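Local structure of beta-ketoacyl-[acyl-carrier-protein] synthase III (Pseudomonas aeruginosa, 2X3E) at residues G69-S81 and V94-L108. The protein probably catalyses the first condensation of fatty acid synthesis, joining acetyl-CoA to malonyl-ACP to give 3-oxobutanoyl-ACP, and also has acetyl transacylase activity. The protein carries 1 engineered substitution. Numbering follows the deposited sequence.
Sequences GLERVDAVVLATS and VAARLGLVGALAFDL
Val-77 lays its CG2 methyl over one face of the Phe-106 ring, 3.8 Å from the ring centroid, a CH-pi contact shifted toward the rim. With chi1 at 66°, CG of Phe-106 sits between its own backbone N and carbonyl carbon, which turns the ring across its strand neighbour; helix 114-127 packs on the same pair through Val-122 and Ser-121. On the face of Val-76 and Leu-78 helix 91-97 packs instead. CG2 of Val-76 rests 3.7 Å from CB of Ala-95, and a residue as small as alanine lets the helix settle close to the strand. The Leu-100 side chain crosses that of Val-76 at about a right angle, its CD1 touching CG2 of both Val-76 and Val-73, the latter at 3.7 Å, while its CD2 meets the backbone of 71-72; two methyls let one leucine reach both just after the helix. There Gly-99, with positive phi, ends the helix in a Schellman motif, and a type II turn from Leu-100 to Ala-103 leads into the next strand, with Gly-102 at its third position, where a CB would press on the carbonyl O of Val-101.

Strands 75-79 and 104-108 run parallel, 17° apart. The bond from Val-76 N to Leu-104 O is short and nearly straight (2.8 Å, 166°), whereas the one from Phe-106 N to Val-76 O is weak. Asp-107 lies alongside Leu-78 and Thr-80, with OD2 3.9 Å from CG2 of Thr-80, but its carboxylate accepts from Ala-91 N and Thr-90 N at the start of the helix. Thr-80 OG1 is hydrogen-bonded to Val-139 O, among other partners. At Asp-107 strand 104-109 pairs antiparallel with a strand of the second subunit, continuing the sheet across the interface. This is a beta-alpha-beta crossover at the dimer edge of a thiolase-fold sheet.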
# COMPACT_ATOMS: atom_id res chain seq x y z
N GLY A 69 -15.54 11.77 -17.30
CA GLY A 69 -15.57 13.11 -17.90
C GLY A 69 -14.65 14.07 -17.15
O GLY A 69 -14.86 15.28 -17.17
N LEU A 70 -13.62 13.52 -16.50
CA LEU A 70 -12.66 14.31 -15.74
C LEU A 70 -11.29 14.15 -16.39
O LEU A 70 -10.97 13.07 -16.88
CB LEU A 70 -12.58 13.82 -14.30
CG LEU A 70 -13.85 13.92 -13.44
CD1 LEU A 70 -13.57 13.31 -12.07
CD2 LEU A 70 -14.32 15.37 -13.31
N GLU A 71 -10.50 15.22 -16.41
CA GLU A 71 -9.15 15.14 -16.96
C GLU A 71 -8.08 15.22 -15.88
O GLU A 71 -6.90 15.01 -16.16
CB GLU A 71 -8.97 16.22 -18.02
CG GLU A 71 -10.00 16.10 -19.13
CD GLU A 71 -9.83 17.13 -20.21
OE1 GLU A 71 -8.81 17.86 -20.18
OE2 GLU A 71 -10.71 17.21 -21.09
N ARG A 72 -8.49 15.51 -14.64
CA ARG A 72 -7.59 15.51 -13.48
C ARG A 72 -8.26 14.89 -12.28
O ARG A 72 -9.47 15.02 -12.10
CB ARG A 72 -7.17 16.94 -13.11
CG ARG A 72 -5.97 17.43 -13.85
CD ARG A 72 -5.66 18.89 -13.53
NE ARG A 72 -4.84 19.43 -14.60
CZ ARG A 72 -5.32 19.90 -15.75
NH1 ARG A 72 -6.63 19.94 -15.99
NH2 ARG A 72 -4.48 20.35 -16.68
N VAL A 73 -7.47 14.21 -11.45
CA VAL A 73 -7.87 13.80 -10.11
C VAL A 73 -6.73 14.12 -9.14
O VAL A 73 -5.59 14.34 -9.57
CB VAL A 73 -8.24 12.29 -10.05
CG1 VAL A 73 -9.47 12.00 -10.93
CG2 VAL A 73 -7.06 11.40 -10.46
N ASP A 74 -7.03 14.16 -7.84
CA ASP A 74 -6.03 14.57 -6.84
C ASP A 74 -5.11 13.44 -6.42
O ASP A 74 -4.01 13.68 -5.91
CB ASP A 74 -6.72 15.14 -5.59
CG ASP A 74 -7.39 16.47 -5.83
OD1 ASP A 74 -6.81 17.31 -6.56
OD2 ASP A 74 -8.48 16.70 -5.27
N ALA A 75 -5.56 12.20 -6.63
CA ALA A 75 -4.90 11.02 -6.09
C ALA A 75 -4.98 9.84 -7.06
O ALA A 75 -5.99 9.67 -7.77
CB ALA A 75 -5.54 10.64 -4.75
N VAL A 76 -3.91 9.05 -7.10
CA VAL A 76 -3.86 7.83 -7.89
C VAL A 76 -3.33 6.69 -7.02
O VAL A 76 -2.18 6.71 -6.60
CB VAL A 76 -2.96 7.97 -9.14
CG1 VAL A 76 -2.93 6.66 -9.91
CG2 VAL A 76 -3.43 9.12 -10.03
N VAL A 77 -4.18 5.70 -6.75
CA VAL A 77 -3.80 4.58 -5.90
C VAL A 77 -3.93 3.27 -6.68
O VAL A 77 -4.94 3.05 -7.35
CB VAL A 77 -4.66 4.55 -4.62
CG1 VAL A 77 -4.42 3.26 -3.82
CG2 VAL A 77 -4.36 5.78 -3.77
N LEU A 78 -2.88 2.45 -6.64
CA LEU A 78 -2.92 1.11 -7.23
C LEU A 78 -3.01 0.07 -6.13
O LEU A 78 -2.17 0.05 -5.22
CB LEU A 78 -1.69 0.81 -8.09
CG LEU A 78 -1.24 1.71 -9.24
CD1 LEU A 78 -0.50 0.88 -10.29
CD2 LEU A 78 -2.37 2.54 -9.88
N ALA A 79 -4.03 -0.76 -6.21
CA ALA A 79 -4.13 -1.97 -5.40
C ALA A 79 -3.49 -3.09 -6.20
O ALA A 79 -4.04 -3.51 -7.22
CB ALA A 79 -5.59 -2.29 -5.10
N THR A 80 -2.31 -3.54 -5.77
CA THR A 80 -1.52 -4.55 -6.50
C THR A 80 -0.57 -5.33 -5.59
O THR A 80 -0.12 -4.82 -4.56
CB THR A 80 -0.68 -3.91 -7.66
OG1 THR A 80 -0.14 -4.94 -8.50
CG2 THR A 80 0.47 -3.05 -7.13
N SER A 81 -0.29 -6.57 -5.99
CA SER A 81 0.76 -7.40 -5.38
C SER A 81 1.88 -7.69 -6.39
O SER A 81 2.76 -8.50 -6.13
CB SER A 81 0.17 -8.72 -4.89
OG SER A 81 -0.95 -8.50 -4.05
N VAL A 94 2.52 5.68 -12.91
CA VAL A 94 1.23 5.64 -13.59
C VAL A 94 0.57 7.03 -13.58
O VAL A 94 0.13 7.51 -14.62
CB VAL A 94 0.30 4.58 -12.98
CG1 VAL A 94 -1.10 4.68 -13.59
CG2 VAL A 94 0.89 3.18 -13.19
N ALA A 95 0.54 7.68 -12.42
CA ALA A 95 -0.02 9.02 -12.30
C ALA A 95 0.67 9.97 -13.29
O ALA A 95 0.00 10.68 -14.04
CB ALA A 95 0.10 9.54 -10.87
N ALA A 96 2.00 9.94 -13.31
CA ALA A 96 2.77 10.80 -14.22
C ALA A 96 2.41 10.54 -15.69
O ALA A 96 2.23 11.48 -16.46
CB ALA A 96 4.27 10.59 -14.02
N ARG A 97 2.30 9.26 -16.05
CA ARG A 97 1.98 8.87 -17.43
C ARG A 97 0.53 9.18 -17.82
O ARG A 97 0.20 9.17 -19.01
CB ARG A 97 2.32 7.39 -17.67
CG ARG A 97 3.81 7.14 -17.73
CD ARG A 97 4.15 5.76 -18.29
NE ARG A 97 3.72 5.60 -19.68
CZ ARG A 97 4.16 4.66 -20.52
NH1 ARG A 97 5.08 3.78 -20.13
NH2 ARG A 97 3.68 4.62 -21.76
N LEU A 98 -0.33 9.44 -16.84
CA LEU A 98 -1.70 9.93 -17.08
C LEU A 98 -1.77 11.45 -17.20
O LEU A 98 -2.86 12.01 -17.35
CB LEU A 98 -2.61 9.51 -15.94
CG LEU A 98 -2.95 8.02 -15.86
CD1 LEU A 98 -3.59 7.73 -14.52
CD2 LEU A 98 -3.86 7.62 -17.01
N GLY A 99 -0.61 12.12 -17.12
CA GLY A 99 -0.55 13.58 -17.11
C GLY A 99 -0.85 14.16 -15.73
O GLY A 99 -1.14 15.35 -15.62
N LEU A 100 -0.75 13.33 -14.69
CA LEU A 100 -1.15 13.73 -13.33
C LEU A 100 0.04 13.80 -12.36
O LEU A 100 -0.09 13.47 -11.18
CB LEU A 100 -2.22 12.79 -12.79
CG LEU A 100 -3.44 12.56 -13.69
CD1 LEU A 100 -4.39 11.59 -13.03
CD2 LEU A 100 -4.15 13.88 -14.02
N VAL A 101 1.19 14.25 -12.86
CA VAL A 101 2.32 14.58 -12.00
C VAL A 101 1.84 15.53 -10.89
O VAL A 101 1.05 16.42 -11.15
CB VAL A 101 3.44 15.28 -12.79
CG1 VAL A 101 2.92 16.57 -13.44
CG2 VAL A 101 4.62 15.59 -11.89
N GLY A 102 2.32 15.31 -9.68
CA GLY A 102 1.90 16.09 -8.52
C GLY A 102 0.86 15.40 -7.66
O GLY A 102 0.72 15.73 -6.49
N ALA A 103 0.14 14.44 -8.23
CA ALA A 103 -0.90 13.74 -7.50
C ALA A 103 -0.33 12.91 -6.36
O ALA A 103 0.79 12.37 -6.45
CB ALA A 103 -1.70 12.83 -8.45
N LEU A 104 -1.11 12.83 -5.28
CA LEU A 104 -0.91 11.86 -4.21
C LEU A 104 -0.92 10.48 -4.87
O LEU A 104 -1.85 10.17 -5.59
CB LEU A 104 -2.08 12.02 -3.22
CG LEU A 104 -2.37 11.17 -2.00
CD1 LEU A 104 -3.52 11.84 -1.24
CD2 LEU A 104 -2.72 9.74 -2.37
N ALA A 105 0.12 9.67 -4.67
CA ALA A 105 0.18 8.37 -5.35
C ALA A 105 0.89 7.32 -4.52
O ALA A 105 1.99 7.56 -4.03
CB ALA A 105 0.86 8.52 -6.71
N PHE A 106 0.25 6.16 -4.36
CA PHE A 106 0.86 5.03 -3.65
C PHE A 106 0.22 3.70 -4.03
O PHE A 106 -0.88 3.68 -4.60
CB PHE A 106 0.80 5.24 -2.12
CG PHE A 106 -0.61 5.24 -1.54
CD1 PHE A 106 -1.20 4.06 -1.10
CD2 PHE A 106 -1.32 6.44 -1.38
CE1 PHE A 106 -2.48 4.06 -0.54
CE2 PHE A 106 -2.59 6.45 -0.82
CZ PHE A 106 -3.18 5.26 -0.40
N ASP A 107 0.91 2.60 -3.74
CA ASP A 107 0.39 1.24 -3.95
C ASP A 107 -0.11 0.65 -2.63
O ASP A 107 0.49 0.89 -1.57
CB ASP A 107 1.47 0.30 -4.52
CG ASP A 107 1.94 0.68 -5.92
OD1 ASP A 107 1.48 1.70 -6.49
OD2 ASP A 107 2.82 -0.04 -6.46
N LEU A 108 -1.20 -0.12 -2.70
CA LEU A 108 -1.79 -0.78 -1.53
C LEU A 108 -1.73 -2.28 -1.75
O LEU A 108 -2.08 -2.77 -2.82
CB LEU A 108 -3.25 -0.32 -1.36
CG LEU A 108 -4.00 -0.83 -0.12
CD1 LEU A 108 -5.04 0.20 0.33
CD2 LEU A 108 -4.67 -2.20 -0.36